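Local coordinates for protein glutamate--LysW ligase ArgX (Sulfolobus tokodaii, PDB 3VPB) that probably catalyses the ATP-dependent joining of glutamate to the C-terminal glutamate of the carrier protein LysW in arginine biosynthesis, at residues B[88-93]-B[249-254]; B[224-227]-B[233-236]. One frame throughout, in Å; residues are numbered along the deposited sequence.

Interaction 1 (B[88-93]-B[249-254]); sequences ILTYSK and NELNDV. With ZN (zinc ion), chain O; MG (magnesium ion), chain N; ADP (adenosine-5'-diphosphate), chain L.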
ATOM      1  N   ILE B  88      13.798 -16.242  -3.682  1.00 14.42           N
ATOM      2  CA  ILE B  88      14.712 -16.632  -2.580  1.00 14.27           C
ATOM      3  C   ILE B  88      14.571 -18.120  -2.270  1.00 13.96           C
ATOM      4  O   ILE B  88      15.583 -18.816  -2.088  1.00 14.70           O
ATOM      5  CB  ILE B  88      14.531 -15.746  -1.311  1.00 14.40           C
ATOM      6  CG1 ILE B  88      14.968 -14.309  -1.623  1.00 15.22           C
ATOM      7  CG2 ILE B  88      15.295 -16.354  -0.075  1.00 15.28           C
ATOM      8  CD1 ILE B  88      14.540 -13.273  -0.584  1.00 16.08           C
ATOM      9  N   LEU B  89      13.329 -18.604  -2.232  1.00 13.64           N
ATOM     10  CA  LEU B  89      13.092 -20.038  -1.977  1.00 14.83           C
ATOM     11  C   LEU B  89      13.654 -20.905  -3.112  1.00 14.80           C
ATOM     12  O   LEU B  89      14.205 -21.993  -2.866  1.00 15.02           O
ATOM     13  CB  LEU B  89      11.591 -20.303  -1.773  1.00 14.19           C
ATOM     14  CG  LEU B  89      10.944 -19.509  -0.629  1.00 14.82           C
ATOM     15  CD1 LEU B  89       9.571 -20.059  -0.467  1.00 16.99           C
ATOM     16  CD2 LEU B  89      11.754 -19.607   0.680  1.00 18.30           C
ATOM     17  N   THR B  90      13.499 -20.422  -4.342  1.00 14.59           N
ATOM     18  CA  THR B  90      14.053 -21.098  -5.523  1.00 15.69           C
ATOM     19  C   THR B  90      15.581 -21.149  -5.430  1.00 15.04           C
ATOM     20  O   THR B  90      16.185 -22.214  -5.580  1.00 14.20           O
ATOM     21  CB  THR B  90      13.632 -20.394  -6.826  1.00 14.33           C
ATOM     22  OG1 THR B  90      12.226 -20.555  -7.014  1.00 17.54           O
ATOM     23  CG2 THR B  90      14.354 -20.973  -8.033  1.00 17.67           C
ATOM     24  N   TYR B  91      16.205 -19.998  -5.192  1.00 15.13           N
ATOM     25  CA  TYR B  91      17.688 -19.958  -5.101  1.00 15.69           C
ATOM     26  C   TYR B  91      18.165 -20.859  -3.967  1.00 15.82           C
ATOM     27  O   TYR B  91      19.176 -21.554  -4.108  1.00 14.82           O
ATOM     28  CB  TYR B  91      18.204 -18.528  -4.879  1.00 14.80           C
ATOM     29  CG  TYR B  91      18.130 -17.615  -6.085  1.00 16.24           C
ATOM     30  CD1 TYR B  91      17.790 -16.270  -5.921  1.00 16.61           C
ATOM     31  CD2 TYR B  91      18.415 -18.070  -7.374  1.00 17.62           C
ATOM     32  CE1 TYR B  91      17.724 -15.400  -7.004  1.00 18.77           C
ATOM     33  CE2 TYR B  91      18.344 -17.223  -8.476  1.00 16.72           C
ATOM     34  CZ  TYR B  91      18.009 -15.887  -8.284  1.00 18.76           C
ATOM     35  OH  TYR B  91      17.962 -15.051  -9.351  1.00 18.63           O
ATOM     36  N   SER B  92      17.442 -20.881  -2.837  1.00 15.89           N
ATOM     37  CA  SER B  92      17.840 -21.787  -1.739  1.00 17.34           C
ATOM     38  C   SER B  92      17.976 -23.258  -2.177  1.00 17.78           C
ATOM     39  O   SER B  92      19.016 -23.905  -1.904  1.00 18.61           O
ATOM     40  CB  SER B  92      16.860 -21.706  -0.551  1.00 17.69           C
ATOM     41  OG  SER B  92      17.382 -22.407   0.563  1.00 19.07           O
ATOM     42  N   LYS B  93      16.935 -23.778  -2.828  1.00 18.19           N
ATOM     43  CA  LYS B  93      16.888 -25.184  -3.268  1.00 18.88           C
ATOM     44  C   LYS B  93      17.959 -25.426  -4.329  1.00 19.21           C
ATOM     45  O   LYS B  93      18.704 -26.411  -4.263  1.00 19.34           O
ATOM     46  CB  LYS B  93      15.522 -25.558  -3.840  1.00 19.47           C
ATOM     47  CG  LYS B  93      14.386 -25.704  -2.833  1.00 23.79           C
ATOM     48  CD  LYS B  93      14.690 -26.700  -1.717  1.00 29.69           C
ATOM     49  CE  LYS B  93      13.475 -26.880  -0.776  1.00 33.91           C
ATOM     50  NZ  LYS B  93      13.258 -25.716   0.130  1.00 36.36           N
ATOM     51  N   ASN B 249      18.589 -18.298 -13.379  1.00 15.75           N
ATOM     52  CA  ASN B 249      18.108 -17.081 -12.772  1.00 16.82           C
ATOM     53  C   ASN B 249      16.773 -17.239 -12.041  1.00 16.51           C
ATOM     54  O   ASN B 249      16.578 -16.655 -10.973  1.00 17.41           O
ATOM     55  CB  ASN B 249      17.998 -16.019 -13.858  1.00 17.18           C
ATOM     56  CG  ASN B 249      17.706 -14.648 -13.315  1.00 19.30           C
ATOM     57  OD1 ASN B 249      18.138 -14.285 -12.223  1.00 19.95           O
ATOM     58  ND2 ASN B 249      16.976 -13.862 -14.097  1.00 21.17           N
ATOM     59  N   GLU B 250      15.826 -17.962 -12.631  1.00 15.48           N
ATOM     60  CA  GLU B 250      14.548 -18.217 -11.945  1.00 15.90           C
ATOM     61  C   GLU B 250      13.780 -19.332 -12.623  1.00 15.68           C
ATOM     62  O   GLU B 250      14.137 -19.757 -13.719  1.00 15.03           O
ATOM     63  CB  GLU B 250      13.671 -16.973 -11.880  1.00 17.07           C
ATOM     64  CG  GLU B 250      13.170 -16.493 -13.244  1.00 15.88           C
ATOM     65  CD  GLU B 250      11.881 -15.703 -13.130  1.00 18.81           C
ATOM     66  OE1 GLU B 250      11.484 -15.057 -14.142  1.00 18.65           O
ATOM     67  OE2 GLU B 250      11.245 -15.766 -12.042  1.00 17.00           O
ATOM     68  N   LEU B 251      12.723 -19.782 -11.959  1.00 14.35           N
ATOM     69  CA  LEU B 251      11.740 -20.671 -12.561  1.00 16.28           C
ATOM     70  C   LEU B 251      10.382 -20.053 -12.395  1.00 16.97           C
ATOM     71  O   LEU B 251      10.198 -19.237 -11.507  1.00 18.95           O
ATOM     72  CB  LEU B 251      11.768 -22.062 -11.900  1.00 16.24           C
ATOM     73  CG  LEU B 251      12.953 -22.945 -12.329  1.00 20.28           C
ATOM     74  CD1 LEU B 251      14.150 -22.738 -11.409  1.00 22.21           C
ATOM     75  CD2 LEU B 251      12.573 -24.404 -12.396  1.00 21.91           C
ATOM     76  N   ASN B 252       9.431 -20.401 -13.251  1.00 17.29           N
ATOM     77  CA  ASN B 252       8.098 -19.817 -13.143  1.00 18.49           C
ATOM     78  C   ASN B 252       7.029 -20.887 -13.162  1.00 18.84           C
ATOM     79  O   ASN B 252       7.089 -21.810 -13.986  1.00 19.03           O
ATOM     80  CB  ASN B 252       7.869 -18.805 -14.261  1.00 18.51           C
ATOM     81  CG  ASN B 252       8.927 -17.682 -14.269  1.00 20.63           C
ATOM     82  OD1 ASN B 252       8.802 -16.701 -13.541  1.00 20.18           O
ATOM     83  ND2 ASN B 252       9.959 -17.833 -15.101  1.00 19.24           N
ATOM     84  N   ASP B 253       6.030 -20.725 -12.292  1.00 19.38           N
ATOM     85  CA  ASP B 253       5.021 -21.760 -12.060  1.00 21.14           C
ATOM     86  C   ASP B 253       3.733 -21.679 -12.882  1.00 20.43           C
ATOM     87  O   ASP B 253       2.986 -22.663 -12.945  1.00 20.99           O
ATOM     88  CB  ASP B 253       4.702 -21.871 -10.565  1.00 21.78           C
ATOM     89  CG  ASP B 253       4.287 -20.544  -9.952  1.00 26.81           C
ATOM     90  OD1 ASP B 253       3.234 -20.012 -10.354  1.00 30.40           O
ATOM     91  OD2 ASP B 253       4.997 -20.050  -9.035  1.00 32.27           O
ATOM     92  N   VAL B 254       3.461 -20.529 -13.495  1.00 19.33           N
ATOM     93  CA  VAL B 254       2.328 -20.378 -14.427  1.00 19.22           C
ATOM     94  C   VAL B 254       2.867 -19.813 -15.737  1.00 19.27           C
ATOM     95  O   VAL B 254       2.704 -18.615 -16.047  1.00 19.11           O
ATOM     96  CB  VAL B 254       1.179 -19.492 -13.878  1.00 18.91           C
ATOM     97  CG1 VAL B 254      -0.034 -19.528 -14.842  1.00 18.87           C
ATOM     98  CG2 VAL B 254       0.703 -19.971 -12.481  1.00 18.97           C
TER
HETATM   99 ZN    ZN O 503       9.616 -14.509 -13.275  1.00 23.43          ZN
HETATM  100 MG    MG N 502      12.122 -13.794 -15.675  1.00 17.94          MG
HETATM  101  PB  ADP L 500      11.054 -11.746 -13.521  1.00 15.62           P
HETATM  102  O1B ADP L 500      10.444 -12.828 -12.711  1.00 17.75           O
HETATM  103  O2B ADP L 500      11.172 -12.015 -15.012  1.00 18.00           O
HETATM  104  O3B ADP L 500      10.543 -10.361 -13.246  1.00 15.24           O
HETATM  105  PA  ADP L 500      13.940 -12.063 -13.640  1.00 17.66           P
HETATM  106  O1A ADP L 500      14.880 -12.314 -12.464  1.00 17.86           O
HETATM  107  O2A ADP L 500      13.699 -13.083 -14.730  1.00 16.09           O
HETATM  108  O3A ADP L 500      12.557 -11.624 -12.948  1.00 18.44           O
HETATM  109  O5' ADP L 500      14.459 -10.702 -14.316  1.00 17.37           O
HETATM  110  C5' ADP L 500      13.874 -10.123 -15.483  1.00 15.60           C
HETATM  111  C4' ADP L 500      14.961  -9.768 -16.479  1.00 14.35           C
HETATM  112  O4' ADP L 500      15.938  -8.951 -15.825  1.00 16.02           O
HETATM  113  C3' ADP L 500      15.713 -11.022 -16.935  1.00 16.64           C
HETATM  114  O3' ADP L 500      15.104 -11.590 -18.101  1.00 17.50           O
HETATM  115  C2' ADP L 500      17.092 -10.489 -17.242  1.00 17.85           C
HETATM  116  O2' ADP L 500      17.119  -9.891 -18.545  1.00 19.01           O
HETATM  117  C1' ADP L 500      17.241  -9.383 -16.231  1.00 15.54           C
HETATM  118  N9  ADP L 500      17.962  -9.863 -15.037  1.00 13.90           N
HETATM  119  C8  ADP L 500      17.436 -10.257 -13.849  1.00 12.45           C
HETATM  120  N7  ADP L 500      18.435 -10.567 -13.010  1.00 13.28           N
HETATM  121  C5  ADP L 500      19.599 -10.365 -13.658  1.00 12.49           C
HETATM  122  C6  ADP L 500      21.026 -10.528 -13.356  1.00 11.34           C
HETATM  123  N6  ADP L 500      21.409 -10.943 -12.133  1.00 13.62           N
HETATM  124  N1  ADP L 500      21.937 -10.164 -14.308  1.00 14.72           N
HETATM  125  C2  ADP L 500      21.575  -9.728 -15.520  1.00 12.00           C
HETATM  126  N3  ADP L 500      20.269  -9.593 -15.865  1.00 14.50           N
HETATM  127  C4  ADP L 500      19.281  -9.904 -14.983  1.00 12.76           C
HETATM  128  O   HOH W   1      12.193 -18.577  -9.235  1.00 17.88           O
HETATM  129  O   HOH W   2      12.682 -12.791 -17.467  1.00 19.39           O
HETATM  130  O   HOH W   3       8.123 -14.488 -11.799  1.00 15.63           O
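Tyr91 OH gives a weak hydrogen bond of 2.7 Å to Asn249 O, reaching the strand's backbone from helix 87-96. The phenol lies alongside the Asn249 side chain, its ring 34° from the amide plane, and the same hydroxyl is also bonded by Gln167 NE2. At the preceding residue a water makes the link: it donates to Thr90 OG1 and accepts from Leu251 N, each at 3.0 Å, while Thr90 OG1 also pairs with Val83 O and Asp86 O. Apolar contact is slight, with Thr90 CG2 touching Leu251 CD1 at 3.8 Å.

Glu250 CG sits between its backbone N and carbonyl carbon (chi1 66°), and from there the extended chain carries the carboxylate to both ions. OE1 of Glu250 bridges magnesium and zinc, 2.1 Å from each; its OE2 also binds zinc, as does Asn252 OD1 at 2.4 Å. Asn249 and Glu250 form a classic beta bulge opposite Asp237, another magnesium ligand. Asn249 ND2 makes a weak bond to ADP O1A, and Lys127 NZ holds Asn249 OD1. The helix thus lines the outer edge of an ATP-grasp strand whose Glu250 and Asn252 hold the metals against the phosphates, zinc probably occupying the second magnesium site.

Interaction 2 (B[224-227]-B[233-236]); sequences KAVS and FVSI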
ATOM      1  N   LYS B 224      18.075 -30.708 -14.457  1.00 21.19           N
ATOM      2  CA  LYS B 224      18.440 -30.808 -13.053  1.00 21.11           C
ATOM      3  C   LYS B 224      17.664 -29.777 -12.204  1.00 21.02           C
ATOM      4  O   LYS B 224      17.112 -30.109 -11.143  1.00 20.54           O
ATOM      5  CB  LYS B 224      19.944 -30.647 -12.890  1.00 21.62           C
ATOM      6  CG  LYS B 224      20.444 -30.733 -11.440  1.00 23.97           C
ATOM      7  CD  LYS B 224      20.303 -32.138 -10.893  1.00 29.87           C
ATOM      8  CE  LYS B 224      20.258 -32.158  -9.359  1.00 31.71           C
ATOM      9  NZ  LYS B 224      19.786 -33.504  -8.864  1.00 35.65           N
ATOM     10  N   ALA B 225      17.593 -28.544 -12.699  1.00 20.19           N
ATOM     11  CA  ALA B 225      16.898 -27.449 -11.989  1.00 20.16           C
ATOM     12  C   ALA B 225      15.416 -27.763 -11.737  1.00 20.86           C
ATOM     13  O   ALA B 225      14.902 -27.647 -10.607  1.00 20.06           O
ATOM     14  CB  ALA B 225      17.063 -26.144 -12.766  1.00 19.02           C
ATOM     15  N   VAL B 226      14.744 -28.212 -12.789  1.00 21.42           N
ATOM     16  CA  VAL B 226      13.339 -28.615 -12.697  1.00 23.55           C
ATOM     17  C   VAL B 226      13.106 -29.830 -11.795  1.00 23.90           C
ATOM     18  O   VAL B 226      12.055 -29.932 -11.147  1.00 24.57           O
ATOM     19  CB  VAL B 226      12.752 -28.884 -14.095  1.00 23.63           C
ATOM     20  CG1 VAL B 226      11.295 -29.269 -13.983  1.00 25.32           C
ATOM     21  CG2 VAL B 226      12.899 -27.634 -14.966  1.00 23.84           C
ATOM     22  N   SER B 227      14.052 -30.765 -11.791  1.00 24.63           N
ATOM     23  CA  SER B 227      13.928 -31.943 -10.955  1.00 25.28           C
ATOM     24  C   SER B 227      14.087 -31.585  -9.492  1.00 24.85           C
ATOM     25  O   SER B 227      13.449 -32.195  -8.637  1.00 24.66           O
ATOM     26  CB  SER B 227      14.954 -32.998 -11.345  1.00 25.57           C
ATOM     27  OG  SER B 227      14.711 -33.452 -12.665  1.00 30.82           O
ATOM     28  N   PHE B 233       4.926 -28.420 -15.047  1.00 17.67           N
ATOM     29  CA  PHE B 233       4.833 -27.591 -16.242  1.00 17.16           C
ATOM     30  C   PHE B 233       5.383 -26.233 -15.847  1.00 16.13           C
ATOM     31  O   PHE B 233       4.674 -25.424 -15.265  1.00 17.09           O
ATOM     32  CB  PHE B 233       3.385 -27.490 -16.762  1.00 17.33           C
ATOM     33  CG  PHE B 233       3.181 -26.518 -17.901  1.00 16.54           C
ATOM     34  CD1 PHE B 233       4.088 -26.427 -18.955  1.00 17.94           C
ATOM     35  CD2 PHE B 233       2.045 -25.709 -17.937  1.00 18.07           C
ATOM     36  CE1 PHE B 233       3.871 -25.551 -20.010  1.00 19.75           C
ATOM     37  CE2 PHE B 233       1.822 -24.829 -18.977  1.00 18.51           C
ATOM     38  CZ  PHE B 233       2.725 -24.734 -20.022  1.00 20.09           C
ATOM     39  N   VAL B 234       6.665 -26.009 -16.116  1.00 15.61           N
ATOM     40  CA  VAL B 234       7.315 -24.789 -15.618  1.00 15.46           C
ATOM     41  C   VAL B 234       8.218 -24.164 -16.669  1.00 15.60           C
ATOM     42  O   VAL B 234       8.689 -24.852 -17.596  1.00 15.15           O
ATOM     43  CB  VAL B 234       8.158 -25.041 -14.336  1.00 15.20           C
ATOM     44  CG1 VAL B 234       7.270 -25.399 -13.109  1.00 14.07           C
ATOM     45  CG2 VAL B 234       9.217 -26.116 -14.597  1.00 16.52           C
ATOM     46  N   SER B 235       8.464 -22.867 -16.530  1.00 15.62           N
ATOM     47  CA  SER B 235       9.489 -22.241 -17.352  1.00 15.53           C
ATOM     48  C   SER B 235      10.731 -21.966 -16.517  1.00 15.00           C
ATOM     49  O   SER B 235      10.694 -21.938 -15.267  1.00 14.32           O
ATOM     50  CB  SER B 235       8.969 -20.961 -18.038  1.00 16.37           C
ATOM     51  OG  SER B 235       8.665 -19.987 -17.074  1.00 19.05           O
ATOM     52  N   ILE B 236      11.852 -21.813 -17.219  1.00 14.41           N
ATOM     53  CA  ILE B 236      13.131 -21.579 -16.580  1.00 15.26           C
ATOM     54  C   ILE B 236      13.821 -20.453 -17.343  1.00 15.72           C
ATOM     55  O   ILE B 236      13.819 -20.439 -18.596  1.00 14.62           O
ATOM     56  CB  ILE B 236      14.048 -22.830 -16.630  1.00 15.66           C
ATOM     57  CG1 ILE B 236      13.311 -24.114 -16.226  1.00 19.37           C
ATOM     58  CG2 ILE B 236      15.258 -22.649 -15.699  1.00 16.79           C
ATOM     59  CD1 ILE B 236      12.425 -24.807 -17.342  1.00 18.29           C
TER
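Ser235 OG, on the strand whose Val234 and Ile236 pack against Val226, is gripped twice: by Asn252 ND2 of the neighbouring strand and by Glu56 OE2 of the bound LysW chain. That hydroxyl belongs to the far face of the strand. Side chains alternate along 233-236, so Phe233 and Ser235 point away from helix 216-229, while Val234 and Ile236 point toward it.

On the helix face the contact is purely apolar, and Val226 carries it with both methyls. Its CG1, anti to the backbone N (chi1 -179°), meets Val234 CG2 at 3.8 Å, the two valines sliding past each other in opposite directions. The other branch, Val226 CG2, lies against the end of Ile236, 3.7 Å from its CD1, and here the side chains cross at about a right angle. A bend at chi2 (81°) turns CD1 of Ile236 out of the extended line, and one Val226 methyl touches both CG1 and CD1. Ala181 and Leu251, on the two flanking strands, also touch Val226, which therefore seats on three strands at once.

Together these contacts make a two-faced strand: hydrocarbon fixes one side to the helix, and the other offers a hydroxyl to the carrier. The Glu56 contact is consistent with Ser235 helping to place the LysW glutamate near the metals, two residues ahead of the magnesium ligand Asp237.

Overall arrangement
From the N terminus, helix 87-96 comes first and waits some 156 residues for strand 245-252, which closes the long loop of interaction 1. Nested within that loop, interaction 2 closes a short one: helix 216-229 turns through three residues into strand 233-241. The two strands follow each other in the chain and pair antiparallel at one side of the five-stranded sheet, so the contacts, with centres about 9 Å apart, touch directly. Leu251 is met by both helices. All four segments fall within the RimK-like ATP-grasp range, and the shared strand pair supplies metal ligands on the face turned away from helix 216-229.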